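Local coordinates for chinitase A (Streptomyces coelicolor, PDB 3EBV), which probably hydrolyses internal glycosidic bonds of chitin through this family 18 glycoside hydrolase domain, at residues Q12-G17 with V35-A40; T19-S24 with W271-D276; Y30-V35 with K77-V82; G83-T88 with D119-L124; G45-N50 with A101-S106. One frame throughout, in Å; residues are numbered along the deposited sequence. Where two conformers were deposited one is given.

Contact 1 of 5, residues Q12-G17 with V35-A40; sequences QNFNNG and VAFADA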
# COMPACT_ATOMS: atom_id res chain seq x y z
N GLN A 12 -3.88 -8.26 -8.44
CA GLN A 12 -2.98 -9.43 -8.57
C GLN A 12 -2.53 -9.76 -9.99
O GLN A 12 -3.36 -10.06 -10.85
CB GLN A 12 -3.64 -10.67 -8.02
CG GLN A 12 -4.02 -10.53 -6.51
CD GLN A 12 -4.95 -11.65 -6.01
OE1 GLN A 12 -5.42 -11.62 -4.89
NE2 GLN A 12 -5.16 -12.71 -6.85
N ASN A 13 -1.23 -9.76 -10.19
CA ASN A 13 -0.65 -10.30 -11.45
C ASN A 13 -0.41 -11.79 -11.35
O ASN A 13 0.66 -12.27 -11.71
CB ASN A 13 0.68 -9.56 -11.74
CG ASN A 13 1.29 -9.98 -13.08
OD1 ASN A 13 0.57 -10.13 -14.05
ND2 ASN A 13 2.61 -10.14 -13.11
N PHE A 14 -1.41 -12.51 -10.85
CA PHE A 14 -1.28 -13.96 -10.63
C PHE A 14 -2.63 -14.46 -10.19
O PHE A 14 -3.49 -13.68 -9.76
CB PHE A 14 -0.19 -14.30 -9.58
CG PHE A 14 -0.41 -13.63 -8.23
CD1 PHE A 14 -1.17 -14.26 -7.25
CD2 PHE A 14 0.15 -12.39 -7.97
CE1 PHE A 14 -1.40 -13.65 -6.02
CE2 PHE A 14 -0.06 -11.78 -6.72
CZ PHE A 14 -0.83 -12.41 -5.76
N ASN A 15 -2.83 -15.77 -10.27
CA ASN A 15 -4.09 -16.38 -9.87
C ASN A 15 -3.87 -17.16 -8.58
O ASN A 15 -3.04 -18.10 -8.53
CB ASN A 15 -4.54 -17.34 -11.01
CG ASN A 15 -5.84 -18.05 -10.73
OD1 ASN A 15 -6.42 -17.95 -9.66
ND2 ASN A 15 -6.31 -18.82 -11.71
N ASN A 16 -4.56 -16.76 -7.50
CA ASN A 16 -4.47 -17.44 -6.22
C ASN A 16 -5.82 -18.00 -5.76
O ASN A 16 -6.02 -18.28 -4.58
CB ASN A 16 -3.94 -16.49 -5.11
CG ASN A 16 -4.86 -15.27 -4.92
OD1 ASN A 16 -5.92 -15.20 -5.55
ND2 ASN A 16 -4.44 -14.31 -4.06
N GLY A 17 -6.73 -18.17 -6.71
CA GLY A 17 -8.06 -18.64 -6.37
C GLY A 17 -9.07 -17.51 -6.24
O GLY A 17 -10.28 -17.76 -6.27
N VAL A 35 -0.00 -2.75 -8.67
CA VAL A 35 0.15 -3.99 -9.42
C VAL A 35 1.11 -4.93 -8.67
O VAL A 35 2.30 -4.60 -8.45
CB VAL A 35 0.65 -3.66 -10.81
CG1 VAL A 35 1.04 -4.96 -11.56
CG2 VAL A 35 -0.41 -2.90 -11.56
N ALA A 36 0.61 -6.09 -8.26
CA ALA A 36 1.34 -7.00 -7.41
C ALA A 36 1.77 -8.26 -8.20
O ALA A 36 0.90 -9.10 -8.48
CB ALA A 36 0.44 -7.42 -6.21
N PHE A 37 3.06 -8.49 -8.51
CA PHE A 37 4.20 -7.69 -8.09
C PHE A 37 5.26 -7.72 -9.19
O PHE A 37 5.21 -8.58 -10.10
CB PHE A 37 4.86 -8.31 -6.86
CG PHE A 37 3.98 -8.36 -5.64
CD1 PHE A 37 3.88 -7.24 -4.81
CD2 PHE A 37 3.29 -9.52 -5.31
CE1 PHE A 37 3.08 -7.29 -3.67
CE2 PHE A 37 2.49 -9.56 -4.15
CZ PHE A 37 2.39 -8.44 -3.34
N ALA A 38 6.23 -6.82 -9.09
CA ALA A 38 7.47 -6.97 -9.86
C ALA A 38 8.21 -8.21 -9.34
O ALA A 38 7.98 -8.65 -8.22
CB ALA A 38 8.33 -5.74 -9.78
N ASP A 39 9.06 -8.79 -10.19
CA ASP A 39 9.85 -9.98 -9.87
C ASP A 39 11.32 -9.56 -9.59
O ASP A 39 11.83 -8.67 -10.26
CB ASP A 39 9.79 -10.96 -11.07
CG ASP A 39 8.41 -11.68 -11.21
OD1 ASP A 39 7.92 -12.17 -10.17
OD2 ASP A 39 7.88 -11.77 -12.34
N ALA A 40 11.98 -10.16 -8.61
CA ALA A 40 13.46 -10.05 -8.50
C ALA A 40 14.14 -10.69 -9.72
O ALA A 40 13.54 -11.53 -10.41
CB ALA A 40 13.96 -10.70 -7.24
O HOH W 1 3.49 -11.13 -10.04
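Backbone bonding holds the two segments at one point. Gln12 and Ala36 form a parallel bridge with their CA atoms 5.1 Å apart, and just beyond it Asn13 N donates to Ala36 O at 2.8 Å with an angle of 161° at the hydrogen. The same carbonyl oxygen lies at the edge of the Phe14 ring, 3.3 Å from Phe14 CE2.

Side-chain polar bonds stiffen the turn that follows. The amides of Gln12 and Asn16 bond reciprocally, Gln12 NE2 to Asn16 OD1 at 2.9 Å and Asn16 ND2 to Gln12 OE1 at 3.0 Å; Gln12 OE1 is also hydrogen-bonded to Ser272 OG. Each donor stands above the other carbonyl plane, so the two amides are not coplanar. Asn13 has CG anti to its backbone N (chi1 -176°), and its amide reaches Asp52 N and Asn50 O. Water 1 accepts from Phe37 N at 3.1 Å and, weakly, from Asn13 ND2.

Apolar contact comes from Phe14, whose crowded first torsion (chi1 57°) folds the ring back over Gln12 CB. Its CE2 meets Phe37 CE2 at 4.2 Å. A cis peptide precedes Phe37, whose ring lies over Ala36 CB.

At this end of the family 18 barrel, Trp271 of strand 267-271 packs on Phe14 and Ala36, Trp275 of helix 273-278 touches Gln12 and Asn16, and Ser81 of strand 77-84 meets Phe37.

Contact 2 of 5, residues T19-S24 with W271-D276; sequences TVQKIS and WSTNWD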
# COMPACT_ATOMS: atom_id res chain seq x y z
N THR A 19 -11.03 -13.98 -7.62
CA THR A 19 -11.59 -13.62 -8.92
C THR A 19 -10.55 -12.97 -9.82
O THR A 19 -9.94 -11.97 -9.44
CB THR A 19 -12.79 -12.64 -8.74
OG1 THR A 19 -13.84 -13.31 -8.04
CG2 THR A 19 -13.35 -12.15 -10.07
N VAL A 20 -10.32 -13.54 -11.00
CA VAL A 20 -9.37 -12.97 -11.93
C VAL A 20 -9.94 -11.71 -12.53
O VAL A 20 -11.12 -11.65 -12.91
CB VAL A 20 -9.00 -14.00 -13.05
CG1 VAL A 20 -8.21 -13.34 -14.17
CG2 VAL A 20 -8.18 -15.12 -12.44
N GLN A 21 -9.09 -10.68 -12.62
CA GLN A 21 -9.50 -9.38 -13.12
C GLN A 21 -8.50 -8.82 -14.11
O GLN A 21 -7.29 -8.97 -13.92
CB GLN A 21 -9.62 -8.33 -11.98
CG GLN A 21 -10.67 -8.65 -10.92
CD GLN A 21 -10.77 -7.56 -9.89
OE1 GLN A 21 -9.75 -7.19 -9.28
NE2 GLN A 21 -11.98 -7.05 -9.63
N LYS A 22 -9.02 -8.13 -15.13
CA LYS A 22 -8.20 -7.18 -15.90
C LYS A 22 -8.10 -5.90 -15.08
O LYS A 22 -8.91 -5.68 -14.16
CB LYS A 22 -8.82 -6.89 -17.27
CG LYS A 22 -8.90 -8.15 -18.13
CD LYS A 22 -9.61 -7.88 -19.44
CE LYS A 22 -9.60 -9.14 -20.31
NZ LYS A 22 -10.44 -9.03 -21.54
N ILE A 23 -7.15 -5.04 -15.40
CA ILE A 23 -7.12 -3.73 -14.76
C ILE A 23 -8.46 -3.01 -14.97
O ILE A 23 -8.93 -2.30 -14.09
CB ILE A 23 -5.92 -2.88 -15.30
CG1 ILE A 23 -4.59 -3.44 -14.75
CG2 ILE A 23 -6.12 -1.37 -15.04
CD1 ILE A 23 -4.33 -3.13 -13.23
N SER A 24 -9.08 -3.15 -16.14
CA SER A 24 -10.35 -2.47 -16.45
C SER A 24 -11.51 -2.97 -15.58
O SER A 24 -12.54 -2.29 -15.49
CB SER A 24 -10.72 -2.70 -17.92
OG SER A 24 -10.79 -4.10 -18.19
N TRP A 271 -5.76 -5.46 0.52
CA TRP A 271 -5.31 -6.64 -0.21
C TRP A 271 -6.54 -7.54 -0.30
O TRP A 271 -7.01 -8.02 0.75
CB TRP A 271 -4.23 -7.34 0.60
CG TRP A 271 -3.81 -8.62 -0.09
CD1 TRP A 271 -4.27 -9.88 0.20
CD2 TRP A 271 -2.91 -8.74 -1.20
NE1 TRP A 271 -3.69 -10.80 -0.68
CE2 TRP A 271 -2.85 -10.12 -1.53
CE3 TRP A 271 -2.15 -7.82 -1.92
CZ2 TRP A 271 -2.05 -10.60 -2.59
CZ3 TRP A 271 -1.36 -8.28 -2.97
CH2 TRP A 271 -1.31 -9.67 -3.28
N SER A 272 -7.12 -7.79 -1.49
CA SER A 272 -6.73 -7.28 -2.81
C SER A 272 -8.03 -6.96 -3.56
O SER A 272 -9.12 -7.35 -3.13
CB SER A 272 -5.98 -8.37 -3.62
OG SER A 272 -6.84 -9.50 -3.78
N THR A 273 -7.94 -6.30 -4.70
CA THR A 273 -9.13 -6.04 -5.53
C THR A 273 -9.79 -7.39 -5.92
O THR A 273 -11.02 -7.49 -5.99
CB THR A 273 -8.81 -5.18 -6.77
OG1 THR A 273 -7.95 -5.90 -7.65
CG2 THR A 273 -8.07 -3.89 -6.36
N ASN A 274 -8.96 -8.40 -6.11
CA ASN A 274 -9.49 -9.73 -6.56
C ASN A 274 -10.30 -10.37 -5.46
O ASN A 274 -11.41 -10.90 -5.72
CB ASN A 274 -8.30 -10.62 -6.97
CG ASN A 274 -7.42 -9.94 -7.99
OD1 ASN A 274 -6.54 -9.12 -7.65
ND2 ASN A 274 -7.62 -10.28 -9.27
N TRP A 275 -9.78 -10.34 -4.23
CA TRP A 275 -10.57 -10.88 -3.13
C TRP A 275 -11.80 -10.01 -2.86
O TRP A 275 -12.87 -10.54 -2.52
CB TRP A 275 -9.72 -11.02 -1.86
CG TRP A 275 -8.71 -12.11 -1.90
CD1 TRP A 275 -7.36 -11.98 -1.75
CD2 TRP A 275 -8.95 -13.51 -2.11
NE1 TRP A 275 -6.74 -13.21 -1.81
CE2 TRP A 275 -7.70 -14.17 -2.05
CE3 TRP A 275 -10.12 -14.28 -2.30
CZ2 TRP A 275 -7.55 -15.58 -2.22
CZ3 TRP A 275 -9.98 -15.68 -2.49
CH2 TRP A 275 -8.71 -16.31 -2.42
N ASP A 276 -11.69 -8.69 -3.06
CA ASP A 276 -12.88 -7.81 -2.91
C ASP A 276 -14.00 -8.28 -3.88
O ASP A 276 -15.16 -8.41 -3.48
CB ASP A 276 -12.40 -6.36 -3.17
CG ASP A 276 -13.48 -5.26 -3.01
OD1 ASP A 276 -14.34 -5.35 -2.10
OD2 ASP A 276 -13.35 -4.30 -3.82
O HOH W 2 -5.99 -10.13 -11.67
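The first turn of helix 273-278, which directly follows barrel strand 267-271, is met here by the loop that leaves strand 6-12. Ser272 is the N-cap residue: its OG accepts from Trp275 N at 3.1 Å with an angle of 169°, and a cis peptide joins it to Trp271.

Two side chains of the helix then grip the loop. Asn274 places CG anti to its carbonyl carbon and sends ND2 to Thr19 O at 2.9 Å; the angle at the hydrogen is 161°, and the bond lies in both the carbonyl plane and the amide plane. Water 2 accepts from the same nitrogen at 2.9 Å and donates to Gln21 O at 2.8 Å, so ND2 binds the loop once directly and once through water. The other end of this amide, OD1, is engaged by Gln12 N.

Gln21 runs out extended from CG and crosses Asn274 obliquely, the two amide planes 62° apart. Its OE1 accepts from Thr273 OG1 at 2.7 Å, nearly along the C=O axis. Thr19 OG1 pairs with Thr278 OG1, one turn further along the helix.

Strand 6-12 lies beside the contact, Trp11 NE1 bonding Gln21 O and the Trp11 side chain touching Thr273 and Ile23. Ile23 turns from helix 273-278 to pack on Phe64 and Lys71 of helix 61-73.

Contact 3 of 5, residues Y30-V35 with K77-V82; sequences YDIIAV and KVIISV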
# COMPACT_ATOMS: atom_id res chain seq x y z
N TYR A 30 -11.29 2.57 -6.33
CA TYR A 30 -9.86 2.55 -6.12
C TYR A 30 -9.18 3.71 -6.82
O TYR A 30 -9.19 3.81 -8.05
CB TYR A 30 -9.28 1.22 -6.58
CG TYR A 30 -9.76 0.08 -5.73
CD1 TYR A 30 -9.24 -0.12 -4.45
CD2 TYR A 30 -10.79 -0.79 -6.19
CE1 TYR A 30 -9.69 -1.16 -3.65
CE2 TYR A 30 -11.24 -1.85 -5.37
CZ TYR A 30 -10.68 -2.04 -4.11
OH TYR A 30 -11.05 -3.08 -3.25
N ASP A 31 -8.55 4.57 -6.03
CA ASP A 31 -7.86 5.74 -6.56
C ASP A 31 -6.43 5.43 -6.94
O ASP A 31 -5.87 6.08 -7.82
CB ASP A 31 -7.83 6.84 -5.50
CG ASP A 31 -9.20 7.18 -5.06
OD1 ASP A 31 -9.97 7.77 -5.86
OD2 ASP A 31 -9.56 6.89 -3.91
N ILE A 32 -5.82 4.48 -6.24
CA ILE A 32 -4.47 4.04 -6.51
C ILE A 32 -4.56 2.54 -6.64
O ILE A 32 -5.09 1.87 -5.76
CB ILE A 32 -3.47 4.40 -5.38
CG1 ILE A 32 -3.42 5.93 -5.18
CG2 ILE A 32 -2.06 3.87 -5.71
CD1 ILE A 32 -2.54 6.34 -3.97
N ILE A 33 -4.07 2.03 -7.77
CA ILE A 33 -4.04 0.58 -8.03
C ILE A 33 -2.59 0.14 -8.03
O ILE A 33 -1.79 0.65 -8.84
CB ILE A 33 -4.74 0.23 -9.39
CG1 ILE A 33 -6.18 0.72 -9.39
CG2 ILE A 33 -4.58 -1.30 -9.66
CD1 ILE A 33 -6.82 0.72 -10.81
N ALA A 34 -2.24 -0.74 -7.10
CA ALA A 34 -0.89 -1.27 -6.95
C ALA A 34 -0.80 -2.66 -7.60
O ALA A 34 -1.48 -3.60 -7.17
CB ALA A 34 -0.46 -1.29 -5.47
N VAL A 35 -0.00 -2.75 -8.67
CA VAL A 35 0.15 -3.99 -9.42
C VAL A 35 1.11 -4.93 -8.67
O VAL A 35 2.30 -4.60 -8.45
CB VAL A 35 0.65 -3.66 -10.81
CG1 VAL A 35 1.04 -4.96 -11.56
CG2 VAL A 35 -0.41 -2.90 -11.56
N LYS A 77 -4.34 6.44 -10.32
CA LYS A 77 -2.90 6.22 -10.44
C LYS A 77 -2.68 4.72 -10.45
O LYS A 77 -3.39 3.98 -9.74
CB LYS A 77 -2.11 6.86 -9.25
CG LYS A 77 -2.33 8.36 -9.07
CD LYS A 77 -1.65 9.10 -10.21
CE LYS A 77 -1.89 10.59 -10.17
NZ LYS A 77 -1.03 11.31 -11.21
N VAL A 78 -1.72 4.25 -11.24
CA VAL A 78 -1.40 2.83 -11.26
C VAL A 78 0.09 2.71 -11.00
O VAL A 78 0.88 3.29 -11.74
CB VAL A 78 -1.76 2.15 -12.62
CG1 VAL A 78 -1.49 0.64 -12.59
CG2 VAL A 78 -3.23 2.42 -12.98
N ILE A 79 0.46 1.99 -9.95
CA ILE A 79 1.87 1.89 -9.57
C ILE A 79 2.30 0.43 -9.54
O ILE A 79 1.44 -0.47 -9.50
CB ILE A 79 2.10 2.58 -8.19
CG1 ILE A 79 1.31 1.85 -7.08
CG2 ILE A 79 1.73 4.08 -8.30
CD1 ILE A 79 1.44 2.56 -5.69
N ILE A 80 3.61 0.18 -9.62
CA ILE A 80 4.15 -1.18 -9.52
C ILE A 80 4.58 -1.48 -8.09
O ILE A 80 5.37 -0.72 -7.51
CB ILE A 80 5.31 -1.42 -10.57
CG1 ILE A 80 5.81 -2.84 -10.54
CG2 ILE A 80 6.45 -0.39 -10.40
CD1 ILE A 80 4.75 -3.87 -10.97
N SER A 81 4.11 -2.60 -7.53
CA SER A 81 4.53 -2.99 -6.18
C SER A 81 5.68 -3.94 -6.25
O SER A 81 5.65 -4.92 -7.03
CB SER A 81 3.36 -3.61 -5.39
OG SER A 81 3.76 -3.91 -4.07
N VAL A 82 6.71 -3.70 -5.44
CA VAL A 82 7.87 -4.59 -5.34
C VAL A 82 7.81 -5.40 -4.06
O VAL A 82 7.57 -4.83 -2.98
CB VAL A 82 9.18 -3.77 -5.37
CG1 VAL A 82 10.38 -4.69 -5.29
CG2 VAL A 82 9.22 -2.90 -6.64
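Strands 32-40 and 77-84 run side by side as neighbouring parallel strands of the family 18 (beta/alpha)8 barrel, their short segments 32-35 and 77-82 inclined at 34°. Four consecutive parallel bridges, Ile32 with Lys77 through Val35 with Ile80, fix the register.

The backbone is the tight part. Lys77 N donates to Asp31 O at 3.0 Å, Ile33 N to Lys77 O at 2.9 Å, and Val35 N to Ile79 O at 2.8 Å with an angle of 180° at the hydrogen. Ile79 N and Ser81 N return equally short bonds to Ile33 O and Val35 O.

On the face carrying Ile32, Ala34 and Ile79, the packing is close. Ile79 holds CG1 in the crowded position between its backbone N and carbonyl carbon (chi1 64°), which brings CG1 to 3.9 Å from Ala34 CB and carries Ile79 CD1 to 3.7 Å from Ile32 CG2. Tyr10 and Thr147 touch this face from two other strands, which places it in the barrel interior.

The opposite face is uneven: Val35 CG2 meets Val78 CG1 at 3.8 Å, whereas Ile33 CB stays 4.5 Å from Val78 CG2. Phe49 packs there on Val35 and Ile80. The loosest end is Lys77, partly exposed, whose bent chain leads away from strand 32-40.

At the other end Ser81 CB lies 3.4 Å from Val35 O, while Ser81 OG, anti to its backbone N, hydrogen-bonds Asp117 OD2.

Contact 4 of 5, residues G83-T88 with D119-L124; sequences GGEKGT and DLENGL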
# COMPACT_ATOMS: atom_id res chain seq x y z
N GLY A 83 8.03 -6.70 -4.14
CA GLY A 83 8.12 -7.52 -2.93
C GLY A 83 7.01 -8.53 -2.87
O GLY A 83 6.93 -9.43 -3.71
N GLY A 84 6.20 -8.40 -1.83
CA GLY A 84 5.15 -9.37 -1.60
C GLY A 84 5.67 -10.47 -0.71
O GLY A 84 6.88 -10.58 -0.48
N GLU A 85 4.76 -11.31 -0.19
CA GLU A 85 5.14 -12.36 0.75
C GLU A 85 6.31 -13.21 0.26
O GLU A 85 7.23 -13.54 1.04
CB GLU A 85 3.93 -13.27 1.03
CG GLU A 85 3.01 -12.70 2.09
CD GLU A 85 1.97 -13.69 2.55
OE1 GLU A 85 1.80 -14.74 1.87
OE2 GLU A 85 1.33 -13.40 3.60
N LYS A 86 6.29 -13.54 -1.03
CA LYS A 86 7.32 -14.41 -1.60
C LYS A 86 8.48 -13.70 -2.30
O LYS A 86 9.32 -14.35 -2.94
CB LYS A 86 6.67 -15.47 -2.50
CG LYS A 86 5.83 -16.45 -1.68
CD LYS A 86 5.51 -17.74 -2.44
CE LYS A 86 4.84 -18.74 -1.50
NZ LYS A 86 3.57 -18.15 -0.95
N GLY A 87 8.55 -12.37 -2.14
CA GLY A 87 9.57 -11.58 -2.85
C GLY A 87 10.99 -11.88 -2.35
O GLY A 87 11.20 -12.22 -1.18
N THR A 88 11.97 -11.72 -3.25
CA THR A 88 13.37 -11.90 -2.87
C THR A 88 14.23 -10.69 -3.29
O THR A 88 15.47 -10.83 -3.42
CB THR A 88 13.96 -13.18 -3.50
OG1 THR A 88 13.82 -13.10 -4.91
CG2 THR A 88 13.26 -14.44 -2.97
N ASP A 119 6.94 -2.93 -0.91
CA ASP A 119 6.35 -3.99 -0.13
C ASP A 119 7.34 -5.15 0.05
O ASP A 119 6.94 -6.33 -0.01
CB ASP A 119 5.04 -4.48 -0.79
CG ASP A 119 4.28 -5.47 0.07
OD1 ASP A 119 4.49 -5.54 1.30
OD2 ASP A 119 3.48 -6.21 -0.54
N LEU A 120 8.60 -4.81 0.31
CA LEU A 120 9.60 -5.83 0.67
C LEU A 120 9.22 -6.41 2.04
O LEU A 120 9.08 -5.66 3.04
CB LEU A 120 11.01 -5.25 0.72
CG LEU A 120 11.53 -4.55 -0.54
CD1 LEU A 120 13.09 -4.34 -0.40
CD2 LEU A 120 11.20 -5.31 -1.75
N GLU A 121 9.15 -7.74 2.13
CA GLU A 121 8.85 -8.41 3.41
C GLU A 121 10.01 -9.25 3.92
O GLU A 121 9.87 -10.03 4.88
CB GLU A 121 7.55 -9.19 3.28
CG GLU A 121 6.43 -8.23 2.88
CD GLU A 121 5.05 -8.85 2.93
OE1 GLU A 121 4.92 -10.03 3.33
OE2 GLU A 121 4.12 -8.14 2.53
N ASN A 122 11.15 -9.11 3.23
CA ASN A 122 12.34 -9.92 3.54
C ASN A 122 13.46 -9.04 4.08
O ASN A 122 14.65 -9.41 4.02
CB ASN A 122 12.81 -10.71 2.30
CG ASN A 122 13.16 -9.80 1.12
OD1 ASN A 122 12.53 -8.75 0.92
ND2 ASN A 122 14.12 -10.23 0.29
N GLY A 123 13.09 -7.87 4.59
CA GLY A 123 14.05 -6.92 5.17
C GLY A 123 13.97 -5.57 4.47
O GLY A 123 13.64 -5.48 3.26
N LEU A 124 14.29 -4.51 5.21
CA LEU A 124 14.32 -3.16 4.64
C LEU A 124 15.50 -2.43 5.30
O LEU A 124 15.51 -2.21 6.51
CB LEU A 124 12.98 -2.46 4.90
CG LEU A 124 12.58 -1.22 4.10
CD1 LEU A 124 13.54 -0.06 4.36
CD2 LEU A 124 12.35 -1.52 2.61
O HOH W 3 9.28 -9.42 -0.17
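Glu121 reaches across to Glu85, its OE1 lying 3.5 Å from Glu85 CG, with the two side chains crossing obliquely and their carboxylate planes 75° apart. CG of Glu121 is anti to the carbonyl carbon and the chain is extended beyond it, which carries the acid past the Gly84-Glu85 peptide. Its other oxygen, OE2, hydrogen-bonds Gln179 NE2 and stands 2.9 Å from Asp119 OD1.

Beneath these acids the ends of strands 77-84 and 115-120 are joined by Gly84 N donating to Asp119 O at 2.9 Å, with an angle of 166°. Gly83 CA makes a CA-H...O contact with the same oxygen at 3.4 Å. A beta carbon on Gly83 would fall 2.0 Å from Asp119 O, so the strands can approach this closely only because glycine stands there. Beyond the strand a type I turn from Gly84 to Gly87 is closed by Gly87 N bonding Gly84 O, and water 3 bridges Gly84 O to Glu121 N, from which it accepts at 2.9 Å. Asn122 ND2 turns to Val89 O.

The two strands belong to one beta-alpha-beta unit with helix 94-111, and the sequence that ends at Glu121 matches the DGxDxDxE signature of family 18, whose final glutamate is the usual proton donor. An alanine here, lacking the carboxylate that bonds Gln179, would probably disturb this acidic pair and, if the family role holds, abolish proton donation. The close approach of the Asp119 and Glu121 oxygens probably raises the proton affinity of one carboxylate, consistent with general acid chemistry.

Contact 5 of 5, residues G45-N50 with A101-S106; sequences GAVTFN and ANSVYS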
# COMPACT_ATOMS: atom_id res chain seq x y z
N GLY A 45 19.14 -6.13 -6.29
CA GLY A 45 18.32 -4.92 -6.27
C GLY A 45 17.40 -4.70 -7.45
O GLY A 45 16.51 -3.85 -7.41
N ALA A 46 17.63 -5.42 -8.57
CA ALA A 46 16.92 -5.16 -9.79
C ALA A 46 15.55 -5.84 -9.82
O ALA A 46 15.37 -6.91 -9.24
CB ALA A 46 17.77 -5.62 -11.03
N VAL A 47 14.60 -5.24 -10.51
CA VAL A 47 13.31 -5.90 -10.69
C VAL A 47 12.92 -5.92 -12.15
O VAL A 47 13.49 -5.21 -12.99
CB VAL A 47 12.18 -5.18 -9.89
CG1 VAL A 47 12.55 -5.17 -8.39
CG2 VAL A 47 11.84 -3.80 -10.48
N THR A 48 11.92 -6.74 -12.44
CA THR A 48 11.30 -6.71 -13.75
C THR A 48 9.81 -7.00 -13.56
O THR A 48 9.38 -7.45 -12.48
CB THR A 48 11.98 -7.76 -14.72
OG1 THR A 48 11.54 -7.52 -16.06
CG2 THR A 48 11.66 -9.17 -14.30
N PHE A 49 9.02 -6.69 -14.57
CA PHE A 49 7.62 -7.03 -14.53
C PHE A 49 7.27 -7.88 -15.75
O PHE A 49 7.63 -7.52 -16.88
CB PHE A 49 6.77 -5.77 -14.54
CG PHE A 49 5.28 -6.06 -14.56
CD1 PHE A 49 4.66 -6.64 -13.45
CD2 PHE A 49 4.52 -5.78 -15.69
CE1 PHE A 49 3.31 -6.92 -13.48
CE2 PHE A 49 3.16 -6.06 -15.71
CZ PHE A 49 2.56 -6.61 -14.61
N ASN A 50 6.56 -8.97 -15.49
CA ASN A 50 6.12 -9.88 -16.56
C ASN A 50 4.63 -10.13 -16.37
O ASN A 50 4.26 -10.85 -15.41
CB ASN A 50 6.90 -11.19 -16.44
CG ASN A 50 8.41 -11.02 -16.73
OD1 ASN A 50 8.79 -10.49 -17.78
ND2 ASN A 50 9.25 -11.45 -15.80
N ALA A 101 16.74 1.56 -8.55
CA ALA A 101 16.23 2.78 -9.18
C ALA A 101 16.16 2.65 -10.70
O ALA A 101 15.17 3.03 -11.32
CB ALA A 101 17.10 4.00 -8.80
N ASN A 102 17.24 2.12 -11.30
CA ASN A 102 17.27 1.96 -12.77
C ASN A 102 16.17 1.03 -13.28
O ASN A 102 15.47 1.36 -14.25
CB ASN A 102 18.63 1.41 -13.22
CG ASN A 102 19.73 2.49 -13.20
OD1 ASN A 102 19.44 3.67 -13.21
ND2 ASN A 102 20.99 2.05 -13.19
N SER A 103 16.01 -0.11 -12.61
CA SER A 103 15.07 -1.12 -13.10
C SER A 103 13.62 -0.72 -12.82
O SER A 103 12.76 -0.90 -13.66
CB SER A 103 15.40 -2.49 -12.55
OG SER A 103 15.30 -2.51 -11.13
N VAL A 104 13.35 -0.16 -11.63
CA VAL A 104 12.00 0.33 -11.39
C VAL A 104 11.60 1.42 -12.38
O VAL A 104 10.47 1.42 -12.91
CB VAL A 104 11.82 0.81 -9.89
CG1 VAL A 104 10.46 1.52 -9.71
CG2 VAL A 104 11.97 -0.38 -8.96
N TYR A 105 12.51 2.35 -12.67
CA TYR A 105 12.17 3.41 -13.61
C TYR A 105 11.95 2.84 -15.04
O TYR A 105 11.03 3.27 -15.71
CB TYR A 105 13.26 4.48 -13.60
CG TYR A 105 12.88 5.66 -14.43
CD1 TYR A 105 11.80 6.48 -14.09
CD2 TYR A 105 13.61 5.99 -15.58
CE1 TYR A 105 11.47 7.57 -14.85
CE2 TYR A 105 13.28 7.08 -16.34
CZ TYR A 105 12.22 7.87 -15.98
OH TYR A 105 11.89 8.96 -16.75
N SER A 106 12.75 1.85 -15.41
CA SER A 106 12.59 1.18 -16.72
C SER A 106 11.20 0.54 -16.79
O SER A 106 10.51 0.65 -17.81
CB SER A 106 13.67 0.12 -16.90
OG SER A 106 13.51 -0.52 -18.17
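Ala101 opens the segment with its methyl turned from the 45-50 loop, packing instead on Ala135 of helix 126-140. Asn102 likewise faces elsewhere, its OD1 bonded to Lys139 NZ.

Ser103 carries the polar contact. Its OG sits in the crowded position between backbone N and carbonyl carbon (chi1 62°), and there it accepts from Val47 N at 2.9 Å with an angle of 162° at the hydrogen. The same oxygen hydrogen-bonds Asn99 O one turn back along the helix, so it links a helix carbonyl to a strand N-H. The fit around it is close: OG lies 3.4 Å from Ala46 CA, and Ser103 CB comes 3.4 Å from Val47 O. An alanine here removes the OG that accepts from Val47 N, which would probably loosen the hold of the short strand on the helix.

The elements so joined are helix 94-111, which follows barrel strand 77-84, and strand 47-48, paired antiparallel with the C-terminal end of strand 32-40.

Val104 continues with the apolar half, CG2 anti to its carbonyl carbon and 3.7 Å from Val47 CG2. The two valines cross obliquely, and the CG2 of Val47 is itself in the crowded position, which sets it against Val104 CG2. Behind them Val47 touches Ala38 and Val82, while Val104 touches Leu136. Tyr105 packs on Leu136 and Lys139, and Ser106 N closes the helical turn on Asn102 O at 3.0 Å.

Contact 3 lies deepest, its centre about 8 Å from that of the chain, and shares Val35 with contact 1. Contacts 1 and 2, with centres about 11 Å apart, are joined through Gln12, whose OE1 lies 2.8 Å from Ser272 OG. Contact 4 continues strand 77-84 beyond contact 3, and its acidic cluster probably marks the active site. Contact 1 borders that cluster: Phe37 CE1 is 3.3 Å from Asp119 OD2. Contact 5 stands on the outer side, reaching contact 3 where Val47 CG1 meets Val82 CG1 at 3.8 Å and coming no nearer to contact 4 than about 6 Å between nearest atoms.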